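Local coordinates for amphoterin-induced protein 1 (Mus musculus, PDB 2XOT) that promotes the growth and fasciculation of neurites and may mediate homophilic and heterophilic cell-cell contacts, forming homodimers through its leucine-rich repeats, at residues H213-Y216 and S221-D224; P13-C18 and S26-P31; K206-F211 and S242-N247. All blocks are in the same frame, centred on the assembly; numbering follows the deposited sequence.

Interaction 1. Residues H213-Y216 and S221-D224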
loop_
_atom_site.group_PDB
_atom_site.type_symbol
_atom_site.label_atom_id
_atom_site.label_comp_id
_atom_site.label_asym_id
_atom_site.label_seq_id
_atom_site.Cartn_x
_atom_site.Cartn_y
_atom_site.Cartn_z
ATOM N N HIS B 213 27.336 -4.335 16.344
ATOM C CA HIS B 213 27.366 -4.523 14.917
ATOM C C HIS B 213 26.184 -3.830 14.224
ATOM O O HIS B 213 26.379 -3.056 13.287
ATOM C CB HIS B 213 27.401 -6.016 14.570
ATOM C CG HIS B 213 27.342 -6.282 13.100
ATOM N ND1 HIS B 213 28.269 -5.761 12.228
ATOM C CD2 HIS B 213 26.449 -6.961 12.346
ATOM C CE1 HIS B 213 27.956 -6.119 10.997
ATOM N NE2 HIS B 213 26.858 -6.854 11.041
ATOM N N TRP B 214 24.965 -4.078 14.711
ATOM C CA TRP B 214 23.767 -3.497 14.112
ATOM C C TRP B 214 23.815 -1.979 14.106
ATOM O O TRP B 214 23.352 -1.326 13.154
ATOM C CB TRP B 214 22.511 -3.966 14.859
ATOM C CG TRP B 214 22.214 -5.438 14.746
ATOM C CD1 TRP B 214 23.072 -6.444 14.420
ATOM C CD2 TRP B 214 20.963 -6.061 15.021
ATOM N NE1 TRP B 214 22.418 -7.656 14.455
ATOM C CE2 TRP B 214 21.123 -7.440 14.820
ATOM C CE3 TRP B 214 19.715 -5.579 15.406
ATOM C CZ2 TRP B 214 20.082 -8.345 14.990
ATOM C CZ3 TRP B 214 18.689 -6.478 15.583
ATOM C CH2 TRP B 214 18.880 -7.842 15.376
ATOM N N GLN B 215 24.387 -1.410 15.164
ATOM C CA GLN B 215 24.580 0.036 15.253
ATOM C C GLN B 215 25.593 0.577 14.219
ATOM O O GLN B 215 25.349 1.588 13.557
ATOM C CB GLN B 215 25.043 0.405 16.659
ATOM C CG GLN B 215 25.049 1.892 16.909
ATOM C CD GLN B 215 25.669 2.256 18.227
ATOM O OE1 GLN B 215 26.757 1.803 18.558
ATOM N NE2 GLN B 215 24.965 3.075 19.000
ATOM N N TYR B 216 26.729 -0.098 14.096
ATOM C CA TYR B 216 27.724 0.253 13.086
ATOM C C TYR B 216 27.099 0.207 11.672
ATOM O O TYR B 216 27.377 1.049 10.834
ATOM C CB TYR B 216 28.934 -0.691 13.191
ATOM C CG TYR B 216 29.854 -0.671 11.979
ATOM C CD1 TYR B 216 30.810 0.321 11.817
ATOM C CD2 TYR B 216 29.762 -1.654 11.003
ATOM C CE1 TYR B 216 31.657 0.338 10.703
ATOM C CE2 TYR B 216 30.606 -1.652 9.881
ATOM C CZ TYR B 216 31.544 -0.650 9.738
ATOM O OH TYR B 216 32.373 -0.654 8.632
ATOM N N SER B 221 16.307 -0.624 13.271
ATOM C CA SER B 221 15.888 -1.280 14.514
ATOM C C SER B 221 16.730 -0.800 15.716
ATOM O O SER B 221 16.245 -0.765 16.848
ATOM C CB SER B 221 15.962 -2.813 14.356
ATOM O OG SER B 221 17.268 -3.263 14.009
ATOM N N VAL B 222 17.985 -0.429 15.461
ATOM C CA VAL B 222 18.850 0.163 16.484
ATOM C C VAL B 222 18.839 1.698 16.452
ATOM O O VAL B 222 18.594 2.343 17.473
ATOM C CB VAL B 222 20.300 -0.353 16.337
ATOM C CG1 VAL B 222 21.269 0.502 17.148
ATOM C CG2 VAL B 222 20.388 -1.809 16.776
ATOM N N MET B 223 19.088 2.290 15.289
ATOM C CA MET B 223 19.150 3.757 15.183
ATOM C C MET B 223 17.866 4.460 15.683
ATOM O O MET B 223 17.942 5.482 16.366
ATOM C CB MET B 223 19.468 4.193 13.754
ATOM C CG MET B 223 20.780 3.666 13.211
ATOM S SD MET B 223 22.220 3.922 14.265
ATOM C CE MET B 223 22.216 2.385 15.120
ATOM N N ASP B 224 16.694 3.910 15.392
ATOM C CA ASP B 224 15.452 4.572 15.807
ATOM C C ASP B 224 15.160 4.466 17.325
ATOM O O ASP B 224 14.376 5.240 17.848
ATOM C CB ASP B 224 14.265 4.021 15.012
ATOM C CG ASP B 224 14.359 4.296 13.542
ATOM O OD1 ASP B 224 15.103 5.186 13.143
ATOM O OD2 ASP B 224 13.668 3.631 12.763
#
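Gln215 and Val222 bring the two backbones closest, with 5.9 Å between their CA atoms, where the last turn of helix 205-216 faces the short helix 220-223 across a three-residue connection. No hydrogen bond joins the segments, so side-chain shape carries the contact. Val222 puts one methyl on each of two neighbours. With CG1 anti to the backbone N (chi1 166°), that methyl meets Gln215 CB at 3.8 Å, while CG2 comes to Trp214 CB at 3.6 Å and lies at the edge of the indole, near its plane. A branched residue suits a place between two successive helix positions. Farther along the indole, Ser221 OG is 3.6 Å from Trp214 CE3, approaching obliquely; this buried hydroxyl is satisfied by a hydrogen bond with Lys191 O. Met223 bends at chi2 (-51°) and chi3, which carries its methyl back to Gln215; CE is modelled unusually close to Gln215 CA, so its exact position is doubtful. The extended Gln215 chain and the bent Met223 chain cross at about a right angle. Beyond the two helices, Trp214 packs on Leu194 and Ser221 on Tyr195, both of strand 194-195, and Phe241 lies against both Val222 and Gln215.

Interaction 2. Residues P13-C18 and S26-P31; sequences PANCLC and SKQQLP
Asn15 alone, among residues 13-18, makes the close contacts, reaching Gln28 on one hand and Leu30 on the other. Gln28 gives a van der Waals touch and a polar approach. Its CG, anti to the carbonyl carbon (chi1 -61°), lies 3.5 Å from Asn15 O; the bend at chi2 (-72°) then turns the amide beside that of Asn15. The two amide planes are 33° apart, and Asn15 OD1 is 3.6 Å from Gln28 OE1: as modelled, two carbonyl oxygens, neither able to donate to the other. Gln28 is exposed, where a polar amide can meet solvent. The apolar part is made by buried Leu30, whose CD2 methyl gives the surface against which the asparagine side chain rests, meeting Asn15 ND2 at 3.5 Å and CB at 3.8 Å. Backbone shape presents Asn15: it is the third residue of a type I turn from Pro13 to Cys16, closed by a weak Cys16 N to Pro13 O bond of 3.5 Å. Covalent ties hold the surroundings, with disulfides Cys16-Cys25 and Cys12-Cys18, while Leu30 bonds through its backbone with glycosylated Asn50. Such a disulfide-bound turn and antiparallel hairpin, covering the first repeat, is characteristic of the LRRNT cap of extracellular leucine-rich repeat proteins.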
loop_
_atom_site.group_PDB
_atom_site.type_symbol
_atom_site.label_atom_id
_atom_site.label_comp_id
_atom_site.label_asym_id
_atom_site.label_seq_id
_atom_site.Cartn_x
_atom_site.Cartn_y
_atom_site.Cartn_z
ATOM N N PRO B 13 -25.165 -1.595 5.720
ATOM C CA PRO B 13 -25.624 -2.181 6.982
ATOM C C PRO B 13 -25.929 -1.112 7.995
ATOM O O PRO B 13 -25.562 0.035 7.791
ATOM C CB PRO B 13 -24.431 -3.020 7.430
ATOM C CG PRO B 13 -23.682 -3.299 6.177
ATOM C CD PRO B 13 -23.816 -2.065 5.364
ATOM N N ALA B 14 -26.533 -1.516 9.107
ATOM C CA ALA B 14 -27.208 -0.610 10.043
ATOM C C ALA B 14 -26.370 0.506 10.677
ATOM O O ALA B 14 -26.751 1.681 10.647
ATOM C CB ALA B 14 -27.865 -1.438 11.164
ATOM N N ASN B 15 -25.265 0.153 11.296
ATOM C CA ASN B 15 -24.466 1.135 12.025
ATOM C C ASN B 15 -23.190 1.572 11.266
ATOM O O ASN B 15 -22.164 1.907 11.875
ATOM C CB ASN B 15 -24.122 0.557 13.396
ATOM C CG ASN B 15 -25.328 0.458 14.282
ATOM O OD1 ASN B 15 -25.736 1.440 14.883
ATOM N ND2 ASN B 15 -25.924 -0.711 14.338
ATOM N N CYS B 16 -23.295 1.605 9.939
ATOM C CA CYS B 16 -22.162 1.898 9.072
ATOM C C CYS B 16 -22.375 3.140 8.243
ATOM O O CYS B 16 -23.495 3.540 7.936
ATOM C CB CYS B 16 -21.931 0.734 8.118
ATOM S SG CYS B 16 -21.509 -0.764 8.952
ATOM N N LEU B 17 -21.260 3.735 7.877
ATOM C CA LEU B 17 -21.193 4.742 6.852
ATOM C C LEU B 17 -20.643 4.010 5.657
ATOM O O LEU B 17 -19.581 3.415 5.737
ATOM C CB LEU B 17 -20.183 5.805 7.234
ATOM C CG LEU B 17 -20.538 7.010 8.085
ATOM C CD1 LEU B 17 -19.224 7.571 8.703
ATOM C CD2 LEU B 17 -21.239 8.021 7.196
ATOM N N CYS B 18 -21.361 4.060 4.547
ATOM C CA CYS B 18 -20.926 3.411 3.338
ATOM C C CYS B 18 -20.512 4.469 2.306
ATOM O O CYS B 18 -21.332 5.266 1.855
ATOM C CB CYS B 18 -22.060 2.545 2.825
ATOM S SG CYS B 18 -22.463 1.265 4.011
ATOM N N SER B 26 -17.189 2.238 12.877
ATOM C CA SER B 26 -16.376 2.319 14.074
ATOM C C SER B 26 -17.087 3.093 15.164
ATOM O O SER B 26 -17.931 3.947 14.876
ATOM C CB SER B 26 -15.041 3.006 13.759
ATOM O OG SER B 26 -15.211 4.393 13.558
ATOM N N LYS B 27 -16.695 2.796 16.401
ATOM C CA LYS B 27 -17.127 3.497 17.611
ATOM C C LYS B 27 -18.645 3.586 17.812
ATOM O O LYS B 27 -19.177 4.622 18.207
ATOM C CB LYS B 27 -16.444 4.865 17.718
ATOM C CG LYS B 27 -16.387 5.382 19.130
ATOM C CD LYS B 27 -15.474 6.569 19.264
ATOM C CE LYS B 27 -15.960 7.514 20.338
ATOM N NZ LYS B 27 -14.926 8.589 20.634
ATOM N N GLN B 28 -19.314 2.458 17.589
ATOM C CA GLN B 28 -20.762 2.322 17.709
ATOM C C GLN B 28 -21.108 1.311 18.793
ATOM O O GLN B 28 -22.201 0.743 18.777
ATOM C CB GLN B 28 -21.336 1.778 16.406
ATOM C CG GLN B 28 -21.119 2.621 15.169
ATOM C CD GLN B 28 -21.955 3.863 15.161
ATOM O OE1 GLN B 28 -23.147 3.823 15.481
ATOM N NE2 GLN B 28 -21.344 4.985 14.787
ATOM N N GLN B 29 -20.158 1.046 19.689
ATOM C CA GLN B 29 -20.234 -0.057 20.659
ATOM C C GLN B 29 -20.991 -1.317 20.206
ATOM O O GLN B 29 -21.754 -1.891 20.976
ATOM C CB GLN B 29 -20.795 0.469 22.011
ATOM N N LEU B 30 -20.742 -1.767 18.978
ATOM C CA LEU B 30 -21.363 -2.980 18.442
ATOM C C LEU B 30 -20.832 -4.219 19.151
ATOM O O LEU B 30 -19.614 -4.372 19.288
ATOM C CB LEU B 30 -21.080 -3.135 16.946
ATOM C CG LEU B 30 -21.545 -2.030 16.011
ATOM C CD1 LEU B 30 -21.059 -2.333 14.583
ATOM C CD2 LEU B 30 -23.059 -1.867 16.069
ATOM N N PRO B 31 -21.735 -5.103 19.614
ATOM C CA PRO B 31 -21.312 -6.363 20.187
ATOM C C PRO B 31 -21.185 -7.476 19.145
ATOM O O PRO B 31 -20.608 -8.512 19.431
ATOM C CB PRO B 31 -22.431 -6.659 21.177
ATOM C CG PRO B 31 -23.623 -6.174 20.515
ATOM C CD PRO B 31 -23.199 -4.967 19.688
#

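Interaction 3. Residues K206-F211 and S242-N247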
loop_
_atom_site.group_PDB
_atom_site.type_symbol
_atom_site.label_atom_id
_atom_site.label_comp_id
_atom_site.label_asym_id
_atom_site.label_seq_id
_atom_site.Cartn_x
_atom_site.Cartn_y
_atom_site.Cartn_z
ATOM N N LYS B 206 28.011 -10.879 24.557
ATOM C CA LYS B 206 27.553 -11.353 23.260
ATOM C C LYS B 206 26.342 -10.531 22.806
ATOM O O LYS B 206 26.220 -10.209 21.624
ATOM C CB LYS B 206 27.239 -12.858 23.276
ATOM N N LEU B 207 25.477 -10.161 23.755
ATOM C CA LEU B 207 24.374 -9.265 23.465
ATOM C C LEU B 207 24.882 -7.922 22.967
ATOM O O LEU B 207 24.357 -7.374 22.007
ATOM C CB LEU B 207 23.492 -9.051 24.704
ATOM C CG LEU B 207 22.264 -8.155 24.489
ATOM C CD1 LEU B 207 21.292 -8.816 23.547
ATOM C CD2 LEU B 207 21.581 -7.814 25.815
ATOM N N TYR B 208 25.878 -7.370 23.648
ATOM C CA TYR B 208 26.438 -6.082 23.273
ATOM C C TYR B 208 27.048 -6.117 21.862
ATOM O O TYR B 208 26.876 -5.200 21.071
ATOM C CB TYR B 208 27.509 -5.646 24.281
ATOM C CG TYR B 208 28.344 -4.506 23.760
ATOM C CD1 TYR B 208 27.799 -3.234 23.632
ATOM C CD2 TYR B 208 29.662 -4.700 23.363
ATOM C CE1 TYR B 208 28.551 -2.175 23.121
ATOM C CE2 TYR B 208 30.417 -3.658 22.862
ATOM C CZ TYR B 208 29.851 -2.398 22.742
ATOM O OH TYR B 208 30.578 -1.342 22.251
ATOM N N GLN B 209 27.748 -7.192 21.571
ATOM C CA GLN B 209 28.439 -7.368 20.307
ATOM C C GLN B 209 27.493 -7.469 19.124
ATOM O O GLN B 209 27.815 -6.997 18.029
ATOM C CB GLN B 209 29.343 -8.593 20.395
ATOM C CG GLN B 209 30.605 -8.258 21.185
ATOM C CD GLN B 209 31.288 -9.437 21.823
ATOM O OE1 GLN B 209 32.203 -9.258 22.651
ATOM N NE2 GLN B 209 30.863 -10.644 21.471
ATOM N N LEU B 210 26.331 -8.083 19.344
ATOM C CA LEU B 210 25.293 -8.133 18.327
ATOM C C LEU B 210 24.796 -6.726 18.004
ATOM O O LEU B 210 24.831 -6.300 16.863
ATOM C CB LEU B 210 24.129 -9.024 18.782
ATOM C CG LEU B 210 23.002 -9.170 17.739
ATOM C CD1 LEU B 210 23.298 -10.295 16.689
ATOM C CD2 LEU B 210 21.661 -9.398 18.416
ATOM N N PHE B 211 24.323 -6.014 19.015
ATOM C CA PHE B 211 23.737 -4.701 18.815
ATOM C C PHE B 211 24.793 -3.668 18.375
ATOM O O PHE B 211 24.481 -2.714 17.660
ATOM C CB PHE B 211 22.983 -4.275 20.081
ATOM C CG PHE B 211 21.643 -4.964 20.237
ATOM C CD1 PHE B 211 20.570 -4.593 19.453
ATOM C CD2 PHE B 211 21.474 -6.015 21.112
ATOM C CE1 PHE B 211 19.352 -5.252 19.544
ATOM C CE2 PHE B 211 20.235 -6.660 21.212
ATOM C CZ PHE B 211 19.189 -6.272 20.439
ATOM N N SER B 242 25.970 0.864 26.768
ATOM C CA SER B 242 26.919 1.190 27.820
ATOM C C SER B 242 27.875 0.004 28.117
ATOM O O SER B 242 28.904 0.186 28.767
ATOM C CB SER B 242 26.162 1.656 29.070
ATOM O OG SER B 242 25.767 0.557 29.850
ATOM N N LEU B 243 27.573 -1.193 27.599
ATOM C CA LEU B 243 28.372 -2.402 27.907
ATOM C C LEU B 243 29.844 -2.370 27.460
ATOM O O LEU B 243 30.638 -3.177 27.936
ATOM C CB LEU B 243 27.712 -3.678 27.362
ATOM C CG LEU B 243 26.420 -4.199 28.016
ATOM C CD1 LEU B 243 26.270 -5.682 27.808
ATOM C CD2 LEU B 243 26.364 -3.882 29.479
ATOM N N ASP B 244 30.214 -1.449 26.573
ATOM C CA ASP B 244 31.630 -1.281 26.207
ATOM C C ASP B 244 32.397 -0.747 27.407
ATOM O O ASP B 244 33.507 -1.180 27.703
ATOM C CB ASP B 244 31.804 -0.346 25.010
ATOM C CG ASP B 244 31.285 1.059 25.275
ATOM O OD1 ASP B 244 30.293 1.199 26.021
ATOM O OD2 ASP B 244 31.867 2.024 24.736
ATOM N N PHE B 245 31.773 0.172 28.129
ATOM C CA PHE B 245 32.344 0.652 29.359
ATOM C C PHE B 245 32.605 -0.502 30.327
ATOM O O PHE B 245 33.611 -0.492 31.031
ATOM C CB PHE B 245 31.438 1.707 30.012
ATOM C CG PHE B 245 32.132 2.516 31.076
ATOM C CD1 PHE B 245 33.213 3.331 30.751
ATOM C CD2 PHE B 245 31.734 2.432 32.397
ATOM C CE1 PHE B 245 33.858 4.074 31.723
ATOM C CE2 PHE B 245 32.390 3.165 33.384
ATOM C CZ PHE B 245 33.447 3.989 33.039
ATOM N N PHE B 246 31.734 -1.510 30.343
ATOM C CA PHE B 246 31.894 -2.628 31.272
ATOM C C PHE B 246 32.845 -3.715 30.744
ATOM O O PHE B 246 32.833 -4.843 31.246
ATOM C CB PHE B 246 30.538 -3.247 31.606
ATOM C CG PHE B 246 29.499 -2.271 32.096
ATOM C CD1 PHE B 246 29.842 -1.067 32.705
ATOM C CD2 PHE B 246 28.151 -2.595 31.987
ATOM C CE1 PHE B 246 28.844 -0.197 33.167
ATOM C CE2 PHE B 246 27.155 -1.734 32.448
ATOM C CZ PHE B 246 27.498 -0.537 33.036
ATOM N N ASN B 247 33.646 -3.362 29.732
ATOM C CA ASN B 247 34.788 -4.150 29.236
ATOM C C ASN B 247 34.423 -5.221 28.221
ATOM O O ASN B 247 35.232 -6.105 27.921
ATOM C CB ASN B 247 35.657 -4.729 30.381
ATOM C CG ASN B 247 36.450 -3.657 31.109
ATOM O OD1 ASN B 247 37.123 -2.839 30.475
ATOM N ND2 ASN B 247 36.386 -3.655 32.441
#
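With CG anti to the backbone N (chi1 166°), the Tyr208 ring is laid over the peptide between Leu243 and Asp244. In Asp244, CG stands between backbone N and carbonyl carbon (chi1 61°), which brings this carboxylate carbon to 3.9 Å from Tyr208 OH, with the carboxylate and ring planes 21° apart. The ring lies with one face on the backbone, the Leu243 carbonyl carbon and Asp244 N both over it, the latter 3.9 Å above the plane and displaced toward the rim. At its root, Tyr208 CB packs on Leu243 CB at 3.7 Å, and CD1 of the same leucine reaches Tyr208 CB as well. At the far end Tyr208 OH is 3.2 Å from Asp244 CB, a close touch without a hydrogen bond between the two residues. A tyrosine suits the place, being flat enough to lie on the peptide that leads into a turn and long enough to span two residues. The turn is type I, Asp244 to Asn247, closed by Asn247 N to Asp244 O at 3.0 Å. Tyr208 also packs on Cys248, whose disulfide partner Cys205 immediately precedes residues 206-211. A helix tied to a later loop by a disulfide is characteristic of the LRRCT cap.

From the N terminus, interaction 2 comes first and closes a short loop, the hairpin of strands 17-19 and 22-24, within the N-terminal cap. The chain then runs through the six leucine-rich repeats before the other two contacts arise, so interaction 2 stands in series with both, its centre about 52 Å from that of interaction 3. In the C-terminal cap, interaction 3 closes a loop of 30 residues, and interaction 1 is nested inside it, joining the end of helix 205-216 to helix 220-223. These two share helix 205-216 and touch where Val222 CG2 lies 3.9 Å from Phe211 CD1. Interaction 2 thus lies in the cap at one end of the repeat array, interactions 1 and 3 in the cap at the other.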